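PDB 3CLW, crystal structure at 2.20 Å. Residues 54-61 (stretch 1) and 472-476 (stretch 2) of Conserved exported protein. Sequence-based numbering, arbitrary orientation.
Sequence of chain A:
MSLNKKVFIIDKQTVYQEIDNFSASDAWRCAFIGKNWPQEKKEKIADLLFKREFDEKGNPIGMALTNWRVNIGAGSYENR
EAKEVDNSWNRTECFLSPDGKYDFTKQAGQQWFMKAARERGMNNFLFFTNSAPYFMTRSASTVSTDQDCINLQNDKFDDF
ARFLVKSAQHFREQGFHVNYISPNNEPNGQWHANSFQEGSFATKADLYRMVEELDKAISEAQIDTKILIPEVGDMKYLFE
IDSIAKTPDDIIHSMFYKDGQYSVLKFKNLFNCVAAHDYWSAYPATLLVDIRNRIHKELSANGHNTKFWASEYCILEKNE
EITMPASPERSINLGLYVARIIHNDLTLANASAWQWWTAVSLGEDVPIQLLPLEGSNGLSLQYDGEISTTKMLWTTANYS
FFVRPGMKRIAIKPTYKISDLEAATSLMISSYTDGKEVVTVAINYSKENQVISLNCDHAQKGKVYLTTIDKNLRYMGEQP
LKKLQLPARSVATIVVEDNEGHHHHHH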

# COMPACT_ATOMS: atom_id res chain seq x y z
N PHE A 54 -22.87 -2.12 2.27
CA PHE A 54 -23.24 -2.13 3.67
C PHE A 54 -23.97 -3.43 3.92
O PHE A 54 -24.64 -3.95 3.02
CB PHE A 54 -24.12 -0.92 4.02
CG PHE A 54 -23.46 0.42 3.73
CD1 PHE A 54 -22.68 1.04 4.68
CD2 PHE A 54 -23.67 1.07 2.54
CE1 PHE A 54 -22.10 2.28 4.43
CE2 PHE A 54 -23.11 2.32 2.29
CZ PHE A 54 -22.33 2.91 3.23
N ASP A 55 -23.81 -3.98 5.12
CA ASP A 55 -24.62 -5.09 5.58
C ASP A 55 -26.06 -4.64 5.89
O ASP A 55 -26.45 -3.48 5.63
CB ASP A 55 -23.96 -5.76 6.80
CG ASP A 55 -24.05 -4.95 8.09
OD1 ASP A 55 -24.82 -3.99 8.22
OD2 ASP A 55 -23.34 -5.29 9.04
N GLU A 56 -26.83 -5.53 6.51
CA GLU A 56 -28.29 -5.32 6.74
C GLU A 56 -28.55 -4.15 7.69
O GLU A 56 -29.56 -3.45 7.57
CB GLU A 56 -28.96 -6.63 7.25
N LYS A 57 -27.62 -3.92 8.61
CA LYS A 57 -27.75 -2.87 9.63
C LYS A 57 -27.06 -1.54 9.29
O LYS A 57 -27.04 -0.62 10.11
CB LYS A 57 -27.27 -3.40 10.98
N GLY A 58 -26.47 -1.44 8.10
CA GLY A 58 -25.88 -0.18 7.62
C GLY A 58 -24.39 -0.05 7.85
O GLY A 58 -23.83 1.05 7.69
N ASN A 59 -23.74 -1.17 8.22
CA ASN A 59 -22.30 -1.22 8.48
C ASN A 59 -21.53 -1.60 7.24
O ASN A 59 -21.89 -2.58 6.58
CB ASN A 59 -21.93 -2.29 9.54
CG ASN A 59 -22.73 -2.17 10.81
OD1 ASN A 59 -22.76 -1.12 11.45
ND2 ASN A 59 -23.37 -3.26 11.20
N PRO A 60 -20.42 -0.88 6.95
CA PRO A 60 -19.54 -1.22 5.82
C PRO A 60 -19.07 -2.67 5.95
O PRO A 60 -18.77 -3.11 7.07
CB PRO A 60 -18.36 -0.27 6.00
CG PRO A 60 -18.96 0.94 6.74
CD PRO A 60 -19.91 0.28 7.71
N ILE A 61 -19.01 -3.42 4.86
CA ILE A 61 -18.64 -4.82 5.00
C ILE A 61 -17.14 -5.10 5.00
O ILE A 61 -16.72 -6.23 5.28
CB ILE A 61 -19.34 -5.75 3.97
CG1 ILE A 61 -18.93 -5.42 2.54
CG2 ILE A 61 -20.87 -5.79 4.17
CD1 ILE A 61 -19.18 -6.59 1.62
N ASN A 472 -16.12 -2.73 15.11
CA ASN A 472 -15.50 -2.79 13.79
C ASN A 472 -16.27 -1.89 12.83
O ASN A 472 -17.22 -2.33 12.21
CB ASN A 472 -15.50 -4.22 13.24
CG ASN A 472 -14.70 -5.22 14.13
OD1 ASN A 472 -13.79 -4.85 14.89
ND2 ASN A 472 -15.05 -6.50 14.01
N LEU A 473 -15.86 -0.64 12.71
CA LEU A 473 -16.51 0.31 11.79
C LEU A 473 -18.04 0.18 11.82
O LEU A 473 -18.68 -0.17 10.83
CB LEU A 473 -15.94 0.21 10.37
CG LEU A 473 -16.16 1.43 9.46
CD1 LEU A 473 -15.58 2.72 10.07
CD2 LEU A 473 -15.54 1.18 8.11
N ARG A 474 -18.59 0.44 12.99
CA ARG A 474 -20.02 0.29 13.24
C ARG A 474 -20.74 1.56 12.88
O ARG A 474 -20.30 2.65 13.25
CB ARG A 474 -20.28 0.02 14.72
CG ARG A 474 -19.83 -1.32 15.22
CD ARG A 474 -20.75 -2.43 14.75
NE ARG A 474 -20.20 -3.03 13.54
CZ ARG A 474 -20.70 -4.11 12.95
NH1 ARG A 474 -20.12 -4.57 11.85
NH2 ARG A 474 -21.77 -4.74 13.47
N TYR A 475 -21.85 1.44 12.17
CA TYR A 475 -22.63 2.59 11.83
C TYR A 475 -23.36 3.12 13.08
O TYR A 475 -24.03 2.35 13.79
CB TYR A 475 -23.61 2.27 10.70
CG TYR A 475 -24.60 3.38 10.40
CD1 TYR A 475 -24.15 4.66 10.09
CD2 TYR A 475 -25.98 3.14 10.43
CE1 TYR A 475 -25.03 5.68 9.81
CE2 TYR A 475 -26.88 4.17 10.15
CZ TYR A 475 -26.40 5.44 9.84
OH TYR A 475 -27.27 6.48 9.56
N MET A 476 -23.24 4.43 13.33
CA MET A 476 -23.77 5.01 14.55
C MET A 476 -24.94 5.97 14.33
O MET A 476 -25.30 6.74 15.23
CB MET A 476 -22.65 5.71 15.34
CG MET A 476 -21.48 4.79 15.74
SD MET A 476 -21.80 3.39 16.85
CE MET A 476 -22.10 4.29 18.37

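A single hydrogen bond joins these two segments, distant in sequence, and it runs from backbone to side chain: Tyr475 N donates to Asn59 OD1 at 2.8 Å with a nearly linear angle of 175°. The amide that accepts this bond is held from its other end, since Asn59 ND2 donates to Asp55 OD2 (3.0 Å). Asp55 also organizes the loop itself. It opens a type I turn closed by Gly58 N to Asp55 O (3.2 Å), and its OD1 accepts from Lys57 N (2.8 Å) and Asn59 N (3.0 Å), while Asp55 N bonds to Asn59 O (2.8 Å).

Against this loop lies the start of a strand, with Asn59 and Tyr475 closest in register (CA to CA, 5.1 Å). Gly58 allows the close approach: its backbone angles favor glycine, and a CB there would lie 3.1 Å from Tyr475 CD2. Its carbonyl O packs 3.3 Å from Tyr475 CB. The Arg474 guanidinium places one face over Asn59 ND2, 3.1 Å from NH2; both are donors, so no hydrogen bond forms. Asp55 OD2, 4.3 Å from Arg474 NH1 and well out of the guanidinium plane, offers only charge attraction. Beyond Asn59, Pro60 CG meets Leu473 CD2 at 3.7 Å, an apolar contact between buried residues.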